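Local coordinates for tumor necrosis factor receptor superfamily member 11B (PDB 4E4D), which acts as a decoy receptor that captures the cytokine RANKL, neutralising its role in osteoclast formation and so probably helping to control bone homeostasis, at residues B[99-104]-B[116-121]; B[47-52]-B[60-65]; B[68-73]-B[82-87]. One frame throughout, in Å; residues are numbered along the deposited sequence.

Contact 1: B[99-104]-B[116-121]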
loop_
_atom_site.group_PDB
_atom_site.type_symbol
_atom_site.label_atom_id
_atom_site.label_comp_id
_atom_site.label_asym_id
_atom_site.label_seq_id
_atom_site.Cartn_x
_atom_site.Cartn_y
_atom_site.Cartn_z
ATOM N N LYS B 99 -16.843 10.829 19.156
ATOM C CA LYS B 99 -17.410 11.232 20.435
ATOM C C LYS B 99 -16.579 10.655 21.571
ATOM O O LYS B 99 -15.931 9.619 21.411
ATOM C CB LYS B 99 -18.850 10.737 20.561
ATOM C CG LYS B 99 -19.791 11.235 19.479
ATOM C CD LYS B 99 -21.186 10.663 19.682
ATOM C CE LYS B 99 -22.139 11.070 18.573
ATOM N NZ LYS B 99 -23.499 10.490 18.780
ATOM N N HIS B 100 -16.599 11.321 22.720
ATOM C CA HIS B 100 -15.874 10.837 23.887
ATOM C C HIS B 100 -16.495 9.544 24.407
ATOM O O HIS B 100 -17.711 9.361 24.350
ATOM C CB HIS B 100 -15.865 11.892 24.992
ATOM C CG HIS B 100 -15.124 13.141 24.630
ATOM N ND1 HIS B 100 -15.757 14.348 24.423
ATOM C CD2 HIS B 100 -13.804 13.369 24.433
ATOM C CE1 HIS B 100 -14.858 15.267 24.119
ATOM N NE2 HIS B 100 -13.666 14.699 24.117
ATOM N N ARG B 101 -15.650 8.651 24.914
ATOM C CA ARG B 101 -16.099 7.360 25.423
ATOM C C ARG B 101 -17.230 7.536 26.428
ATOM O O ARG B 101 -17.294 8.544 27.133
ATOM C CB ARG B 101 -14.933 6.619 26.081
ATOM C CG ARG B 101 -15.279 5.220 26.569
ATOM C CD ARG B 101 -14.105 4.559 27.280
ATOM N NE ARG B 101 -12.935 4.419 26.413
ATOM C CZ ARG B 101 -11.944 5.303 26.321
ATOM N NH1 ARG B 101 -11.952 6.418 27.042
ATOM N NH2 ARG B 101 -10.929 5.069 25.500
ATOM N N SER B 102 -18.119 6.549 26.489
ATOM C CA SER B 102 -19.235 6.573 27.428
ATOM C C SER B 102 -19.114 5.433 28.432
ATOM O O SER B 102 -19.255 4.264 28.077
ATOM C CB SER B 102 -20.564 6.469 26.677
ATOM O OG SER B 102 -20.721 7.546 25.772
ATOM N N CYS B 103 -18.853 5.782 29.687
ATOM C CA CYS B 103 -18.704 4.789 30.745
ATOM C C CYS B 103 -19.970 3.947 30.884
ATOM O O CYS B 103 -21.067 4.491 31.009
ATOM C CB CYS B 103 -18.393 5.475 32.077
ATOM S SG CYS B 103 -16.831 6.387 32.100
ATOM N N PRO B 104 -19.821 2.612 30.868
ATOM C CA PRO B 104 -20.967 1.702 30.986
ATOM C C PRO B 104 -21.573 1.714 32.385
ATOM O O PRO B 104 -21.032 2.368 33.278
ATOM C CB PRO B 104 -20.353 0.332 30.687
ATOM C CG PRO B 104 -18.931 0.464 31.092
ATOM C CD PRO B 104 -18.546 1.879 30.768
ATOM N N GLU B 116 -8.375 16.998 21.954
ATOM C CA GLU B 116 -7.230 16.241 21.458
ATOM C C GLU B 116 -7.045 14.922 22.210
ATOM O O GLU B 116 -6.148 14.142 21.886
ATOM C CB GLU B 116 -5.950 17.074 21.568
ATOM C CG GLU B 116 -5.849 18.212 20.560
ATOM C CD GLU B 116 -6.864 19.314 20.804
ATOM O OE1 GLU B 116 -7.351 19.441 21.948
ATOM O OE2 GLU B 116 -7.176 20.056 19.847
ATOM N N ARG B 117 -7.887 14.671 23.207
ATOM C CA ARG B 117 -7.775 13.454 24.005
ATOM C C ARG B 117 -9.143 12.926 24.427
ATOM O O ARG B 117 -10.071 13.696 24.672
ATOM C CB ARG B 117 -6.911 13.707 25.241
ATOM C CG ARG B 117 -5.518 14.224 24.922
ATOM C CD ARG B 117 -4.615 14.196 26.144
ATOM N NE ARG B 117 -3.303 14.777 25.867
ATOM C CZ ARG B 117 -2.314 14.145 25.239
ATOM N NH1 ARG B 117 -2.473 12.900 24.808
ATOM N NH2 ARG B 117 -1.159 14.763 25.038
ATOM N N ASN B 118 -9.253 11.605 24.513
ATOM C CA ASN B 118 -10.508 10.961 24.875
ATOM C C ASN B 118 -10.710 10.952 26.388
ATOM O O ASN B 118 -9.758 11.129 27.149
ATOM C CB ASN B 118 -10.534 9.533 24.327
ATOM C CG ASN B 118 -11.932 8.952 24.272
ATOM O OD1 ASN B 118 -12.915 9.638 24.553
ATOM N ND2 ASN B 118 -12.030 7.682 23.897
ATOM N N THR B 119 -11.951 10.751 26.821
ATOM C CA THR B 119 -12.268 10.737 28.245
ATOM C C THR B 119 -11.738 9.477 28.921
ATOM O O THR B 119 -11.790 8.386 28.352
ATOM C CB THR B 119 -13.787 10.824 28.489
ATOM O OG1 THR B 119 -14.460 9.831 27.704
ATOM C CG2 THR B 119 -14.309 12.201 28.119
ATOM N N VAL B 120 -11.229 9.639 30.137
ATOM C CA VAL B 120 -10.715 8.516 30.913
ATOM C C VAL B 120 -11.744 8.078 31.948
ATOM O O VAL B 120 -12.186 8.878 32.774
ATOM C CB VAL B 120 -9.408 8.888 31.638
ATOM C CG1 VAL B 120 -8.872 7.694 32.414
ATOM C CG2 VAL B 120 -8.373 9.393 30.642
ATOM N N CYS B 121 -12.123 6.805 31.897
ATOM C CA CYS B 121 -13.085 6.254 32.845
ATOM C C CYS B 121 -12.374 5.424 33.904
ATOM O O CYS B 121 -11.194 5.101 33.766
ATOM C CB CYS B 121 -14.120 5.395 32.118
ATOM S SG CYS B 121 -15.159 6.306 30.949
#
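A disulfide and an asparagine side chain that hydrogen-bonds across the gap tie two extended pieces of the third cysteine-rich repeat together: residues 99-104, mostly loop, and residues 116-121, which lead into strand 120-123. The covalent link is Cys103 SG to Cys121 SG at 2.0 Å, with a C-S-S-C torsion of -103°. In both cysteines SG stands anti to the carbonyl carbon, and CB points at the other segment, which brings the sulfurs together.

Upstream, Asn118 does the polar work. With CG anti to the backbone N (chi1 -162°), its OD1 swings across to accept the N-H of Arg101 at 2.9 Å, in the carbonyl plane and on a lone pair. The same OD1 takes the N-H of its own neighbour, Thr119 N, at 2.7 Å from above that plane. A short amide suits this place, since one oxygen fixes two backbone segments. Its ND2 lies over one face of the Arg101 guanidinium, whose plane is turned 29° from the amide.

Thr119 divides its two branches: OG1 gives a weak hydrogen bond to Arg101 O at 3.2 Å, while methyl CG2 packs on His100 CB at 3.5 Å. A beta-branched residue with one polar arm fits both demands.

Around this link, Cys103 and Cys121 rest on Val109 of strand 107-111, the partner of strand 120-123, while Asn118 touches Tyr91 of strand 90-93.

Contact 2: B[47-52]-B[60-65]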
loop_
_atom_site.group_PDB
_atom_site.type_symbol
_atom_site.label_atom_id
_atom_site.label_comp_id
_atom_site.label_asym_id
_atom_site.label_seq_id
_atom_site.Cartn_x
_atom_site.Cartn_y
_atom_site.Cartn_z
ATOM N N HIS B 47 -0.839 31.232 1.424
ATOM C CA HIS B 47 -1.096 29.839 1.785
ATOM C C HIS B 47 0.180 29.098 2.185
ATOM O O HIS B 47 0.336 27.914 1.894
ATOM C CB HIS B 47 -1.795 29.106 0.638
ATOM C CG HIS B 47 -3.064 29.762 0.190
ATOM N ND1 HIS B 47 -3.223 30.293 -1.072
ATOM C CD2 HIS B 47 -4.230 29.983 0.842
ATOM C CE1 HIS B 47 -4.436 30.806 -1.181
ATOM N NE2 HIS B 47 -5.066 30.632 -0.033
ATOM N N SER B 48 1.084 29.801 2.859
ATOM C CA SER B 48 2.307 29.194 3.373
ATOM C C SER B 48 2.778 29.977 4.592
ATOM O O SER B 48 2.252 31.051 4.882
ATOM C CB SER B 48 3.395 29.166 2.297
ATOM O OG SER B 48 3.716 30.472 1.850
ATOM N N TYR B 49 3.765 29.446 5.306
ATOM C CA TYR B 49 4.209 30.076 6.543
ATOM C C TYR B 49 5.581 29.592 6.999
ATOM O O TYR B 49 6.144 28.649 6.445
ATOM C CB TYR B 49 3.196 29.800 7.655
ATOM C CG TYR B 49 3.285 28.397 8.209
ATOM C CD1 TYR B 49 2.582 27.352 7.625
ATOM C CD2 TYR B 49 4.081 28.114 9.311
ATOM C CE1 TYR B 49 2.665 26.069 8.125
ATOM C CE2 TYR B 49 4.170 26.834 9.818
ATOM C CZ TYR B 49 3.459 25.815 9.220
ATOM O OH TYR B 49 3.538 24.536 9.720
ATOM N N THR B 50 6.103 30.259 8.023
ATOM C CA THR B 50 7.335 29.858 8.688
ATOM C C THR B 50 7.247 30.329 10.137
ATOM O O THR B 50 6.863 31.469 10.397
ATOM C CB THR B 50 8.577 30.468 8.004
ATOM O OG1 THR B 50 8.827 29.795 6.765
ATOM C CG2 THR B 50 9.797 30.335 8.890
ATOM N N ASP B 51 7.593 29.456 11.077
ATOM C CA ASP B 51 7.365 29.736 12.493
ATOM C C ASP B 51 8.637 29.693 13.338
ATOM O O ASP B 51 8.576 29.454 14.544
ATOM C CB ASP B 51 6.346 28.743 13.058
ATOM C CG ASP B 51 6.761 27.300 12.845
ATOM O OD1 ASP B 51 7.972 27.048 12.669
ATOM O OD2 ASP B 51 5.876 26.418 12.854
ATOM N N SER B 52 9.785 29.926 12.709
ATOM C CA SER B 52 11.054 29.940 13.429
ATOM C C SER B 52 12.182 30.437 12.535
ATOM O O SER B 52 12.009 30.581 11.326
ATOM C CB SER B 52 11.390 28.540 13.944
ATOM O OG SER B 52 11.574 27.633 12.871
ATOM N N VAL B 60 6.667 26.630 4.430
ATOM C CA VAL B 60 5.897 25.426 4.719
ATOM C C VAL B 60 4.431 25.632 4.360
ATOM O O VAL B 60 3.820 26.626 4.749
ATOM C CB VAL B 60 6.001 25.042 6.207
ATOM C CG1 VAL B 60 5.267 23.739 6.473
ATOM C CG2 VAL B 60 7.461 24.930 6.625
ATOM N N TYR B 61 3.873 24.681 3.621
ATOM C CA TYR B 61 2.492 24.772 3.161
ATOM C C TYR B 61 1.508 24.642 4.319
ATOM O O TYR B 61 1.684 23.805 5.204
ATOM C CB TYR B 61 2.221 23.682 2.124
ATOM C CG TYR B 61 0.882 23.795 1.435
ATOM C CD1 TYR B 61 0.530 24.944 0.745
ATOM C CD2 TYR B 61 -0.022 22.742 1.455
ATOM C CE1 TYR B 61 -0.689 25.048 0.106
ATOM C CE2 TYR B 61 -1.243 22.835 0.817
ATOM C CZ TYR B 61 -1.570 23.990 0.145
ATOM O OH TYR B 61 -2.785 24.088 -0.492
ATOM N N CYS B 62 0.475 25.477 4.309
ATOM C CA CYS B 62 -0.566 25.408 5.324
ATOM C C CYS B 62 -1.459 24.203 5.072
ATOM O O CYS B 62 -2.130 24.114 4.044
ATOM C CB CYS B 62 -1.396 26.692 5.333
ATOM S SG CYS B 62 -0.482 28.136 5.919
ATOM N N SER B 63 -1.456 23.275 6.023
ATOM C CA SER B 63 -2.189 22.029 5.879
ATOM C C SER B 63 -2.257 21.318 7.224
ATOM O O SER B 63 -1.450 21.589 8.111
ATOM C CB SER B 63 -1.498 21.139 4.845
ATOM O OG SER B 63 -0.144 20.921 5.195
ATOM N N PRO B 64 -3.221 20.398 7.378
ATOM C CA PRO B 64 -4.203 20.022 6.358
ATOM C C PRO B 64 -5.475 20.861 6.418
ATOM O O PRO B 64 -5.573 21.795 7.215
ATOM C CB PRO B 64 -4.526 18.576 6.724
ATOM C CG PRO B 64 -4.420 18.558 8.213
ATOM C CD PRO B 64 -3.334 19.547 8.577
ATOM N N VAL B 65 -6.435 20.519 5.566
ATOM C CA VAL B 65 -7.756 21.128 5.602
ATOM C C VAL B 65 -8.502 20.631 6.836
ATOM O O VAL B 65 -8.282 19.507 7.289
ATOM C CB VAL B 65 -8.567 20.759 4.345
ATOM C CG1 VAL B 65 -9.997 21.273 4.451
ATOM C CG2 VAL B 65 -7.887 21.302 3.096
#
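Two backbone hydrogen bonds join Tyr49 and Val60 as a hydrogen-bonded antiparallel pair: Tyr49 N to Val60 O at 2.9 Å, and Val60 N to Tyr49 O at the same 2.9 Å. Both donors lie in the plane of the carbonyl they address. Next along, Ser48 and Tyr61 form the non-hydrogen-bonded pair, and beyond it Cys62 N reaches His47 O in a straight but weak bond of 3.4 Å. Ser48 OG is hydrogen-bonded to Pro45 O, a role that suits a small hydroxyl in a buried position.

The packing centres on Tyr49. Its CG sits between the backbone N and the carbonyl carbon (chi1 76°), which lays the ring alongside Val60, both side chains pointing the same way. Val60 CB stands over one ring face, offset toward the rim and 4.2 Å from the centroid, a CH-pi contact, while CG1 runs on to Tyr49 OH at 3.8 Å. A broad flat ring and a branched aliphatic group fit each other closely here. Cys62 SG approaches the same ring obliquely, 3.6 Å from Tyr49 CD1, and is itself held in a disulfide with Cys76. On the other face of the hairpin, the Tyr61 ring passes His47 O, with CD1 3.2 Å from it.

Two other protein chains of the assembly also reach these residues. A short hairpin whose tyrosine lies beside the Cys62 sulfur, with the Cys44-Cys59 disulfide joining the chain just before its first strand to the residue just before its second, fits the A1-type module of TNF-receptor cysteine-rich repeats.

Contact 3: B[68-73]-B[82-87]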
loop_
_atom_site.group_PDB
_atom_site.type_symbol
_atom_site.label_atom_id
_atom_site.label_comp_id
_atom_site.label_asym_id
_atom_site.label_seq_id
_atom_site.Cartn_x
_atom_site.Cartn_y
_atom_site.Cartn_z
ATOM N N GLU B 68 -14.614 17.355 8.899
ATOM C CA GLU B 68 -16.054 17.614 8.862
ATOM C C GLU B 68 -16.571 18.327 10.107
ATOM O O GLU B 68 -17.211 19.376 10.010
ATOM C CB GLU B 68 -16.827 16.305 8.678
ATOM C CG GLU B 68 -16.608 15.624 7.333
ATOM C CD GLU B 68 -15.270 14.919 7.239
ATOM O OE1 GLU B 68 -14.860 14.281 8.232
ATOM O OE2 GLU B 68 -14.627 15.005 6.173
ATOM N N LEU B 69 -16.308 17.749 11.274
ATOM C CA LEU B 69 -16.816 18.302 12.524
ATOM C C LEU B 69 -15.755 19.138 13.228
ATOM O O LEU B 69 -15.637 19.107 14.453
ATOM C CB LEU B 69 -17.294 17.179 13.448
ATOM C CG LEU B 69 -18.288 16.191 12.835
ATOM C CD1 LEU B 69 -18.862 15.286 13.912
ATOM C CD2 LEU B 69 -19.400 16.919 12.094
ATOM N N GLN B 70 -14.983 19.883 12.444
ATOM C CA GLN B 70 -13.944 20.747 12.990
ATOM C C GLN B 70 -14.203 22.206 12.644
ATOM O O GLN B 70 -14.894 22.515 11.674
ATOM C CB GLN B 70 -12.568 20.334 12.463
ATOM C CG GLN B 70 -11.973 19.122 13.155
ATOM C CD GLN B 70 -10.519 18.898 12.787
ATOM O OE1 GLN B 70 -10.101 19.175 11.662
ATOM N NE2 GLN B 70 -9.739 18.402 13.738
ATOM N N SER B 71 -13.644 23.097 13.454
ATOM C CA SER B 71 -13.704 24.525 13.191
ATOM C C SER B 71 -12.288 25.067 13.070
ATOM O O SER B 71 -11.335 24.445 13.539
ATOM C CB SER B 71 -14.433 25.245 14.324
ATOM O OG SER B 71 -13.682 25.188 15.523
ATOM N N VAL B 72 -12.151 26.226 12.438
ATOM C CA VAL B 72 -10.858 26.890 12.344
ATOM C C VAL B 72 -10.648 27.780 13.563
ATOM O O VAL B 72 -11.214 28.869 13.649
ATOM C CB VAL B 72 -10.755 27.749 11.070
ATOM C CG1 VAL B 72 -9.413 28.469 11.019
ATOM C CG2 VAL B 72 -10.950 26.891 9.830
ATOM N N LYS B 73 -9.843 27.308 14.509
ATOM C CA LYS B 73 -9.520 28.098 15.690
ATOM C C LYS B 73 -8.656 29.287 15.287
ATOM O O LYS B 73 -8.986 30.436 15.575
ATOM C CB LYS B 73 -8.783 27.248 16.728
ATOM C CG LYS B 73 -8.390 28.018 17.984
ATOM C CD LYS B 73 -7.516 27.188 18.913
ATOM C CE LYS B 73 -8.276 26.008 19.494
ATOM N NZ LYS B 73 -7.442 25.218 20.442
ATOM N N ARG B 82 -2.410 26.784 10.003
ATOM C CA ARG B 82 -3.823 26.658 10.322
ATOM C C ARG B 82 -3.985 25.760 11.543
ATOM O O ARG B 82 -3.262 24.776 11.694
ATOM C CB ARG B 82 -4.580 26.066 9.132
ATOM C CG ARG B 82 -6.049 25.801 9.395
ATOM C CD ARG B 82 -6.730 25.159 8.194
ATOM N NE ARG B 82 -6.580 25.958 6.978
ATOM C CZ ARG B 82 -5.698 25.722 6.007
ATOM N NH1 ARG B 82 -4.860 24.693 6.075
ATOM N NH2 ARG B 82 -5.656 26.521 4.951
ATOM N N VAL B 83 -4.927 26.106 12.415
ATOM C CA VAL B 83 -5.204 25.301 13.600
ATOM C C VAL B 83 -6.674 24.900 13.638
ATOM O O VAL B 83 -7.557 25.748 13.776
ATOM C CB VAL B 83 -4.858 26.059 14.892
ATOM C CG1 VAL B 83 -5.200 25.214 16.113
ATOM C CG2 VAL B 83 -3.390 26.448 14.903
ATOM N N CYS B 84 -6.929 23.601 13.518
ATOM C CA CYS B 84 -8.292 23.084 13.513
ATOM C C CYS B 84 -8.633 22.429 14.848
ATOM O O CYS B 84 -7.781 21.804 15.479
ATOM C CB CYS B 84 -8.470 22.078 12.376
ATOM S SG CYS B 84 -8.084 22.746 10.739
ATOM N N GLU B 85 -9.885 22.580 15.271
ATOM C CA GLU B 85 -10.350 22.021 16.536
ATOM C C GLU B 85 -11.694 21.328 16.339
ATOM O O GLU B 85 -12.537 21.801 15.580
ATOM C CB GLU B 85 -10.483 23.129 17.582
ATOM C CG GLU B 85 -10.883 22.639 18.964
ATOM C CD GLU B 85 -11.104 23.779 19.944
ATOM O OE1 GLU B 85 -10.991 24.951 19.528
ATOM O OE2 GLU B 85 -11.391 23.503 21.128
ATOM N N CYS B 86 -11.892 20.209 17.029
ATOM C CA CYS B 86 -13.131 19.446 16.908
ATOM C C CYS B 86 -14.258 20.072 17.720
ATOM O O CYS B 86 -14.020 20.835 18.654
ATOM C CB CYS B 86 -12.917 18.000 17.358
ATOM S SG CYS B 86 -12.019 16.970 16.169
ATOM N N GLU B 87 -15.491 19.733 17.354
ATOM C CA GLU B 87 -16.668 20.228 18.055
ATOM C C GLU B 87 -16.630 19.853 19.527
ATOM O O GLU B 87 -15.754 19.111 19.969
ATOM C CB GLU B 87 -17.942 19.655 17.433
ATOM C CG GLU B 87 -18.264 20.193 16.056
ATOM C CD GLU B 87 -19.472 19.515 15.439
ATOM O OE1 GLU B 87 -20.054 18.625 16.097
ATOM O OE2 GLU B 87 -19.835 19.867 14.296
#
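Leu69 and Glu87 cross obliquely at one end of this hairpin. The Glu87 carboxylate carbon CD comes within 3.8 Å of Leu69 CB, and OE2 lies beside the methyl CD2. Alongside, Glu87 N bonds to Leu69 O at 3.0 Å, nearly along the C=O axis. Replacing Glu87 by an alanine would probably bare Leu69 on this side and lose the weak, long ion pair with Arg90, while sparing the backbone bond.

On the face shared with Cys84 and Cys86, Gln70 extends beyond CG and lays its amide along the two cysteines: OE1 is 3.4 Å from Cys84 CB and NE2 3.6 Å from Cys86 SG. That amide suits the spot because OE1 also accepts Lys67 N. Glu85 projects from the opposite face, with Ser71, and Lys73, at the corner where the chain turns, bends at chi3 (-66°) so that NZ nears Glu85 OE1 at 3.7 Å, a long salt bridge for which two flexible, charged chains are well suited.

Between these side chains Ser71 and Glu85 form the hydrogen-bonded pair, with Ser71 N to Glu85 O at 2.7 Å. This is an antiparallel beta hairpin framed by the disulfides Cys66-Cys84 and Cys86-Cys97, the junction of two successive TNFR cysteine-rich repeats.

Overall arrangement
The three contacts follow one another along an elongated, helix-free chain. Contacts 2 and 3 are successive hairpins, contact 2 within the second repeat and contact 3 closing it and running into the third; they touch directly, Arg82 NH1 lying 3.2 Å from Pro64 O in a probable, weak hydrogen bond. Contact 1 belongs to the third repeat; its centre is about 19 Å from that of contact 3 and 31 Å from that of contact 2. Contact 3 is a surface hairpin, richest in backbone bonds and edged by charged side chains, whereas contacts 1 and 2 are partly buried. Contact 2 adds aromatic packing to its backbone bonds. Contact 1 alone carries a disulfide between its own segments; the cysteines of the others bond outward.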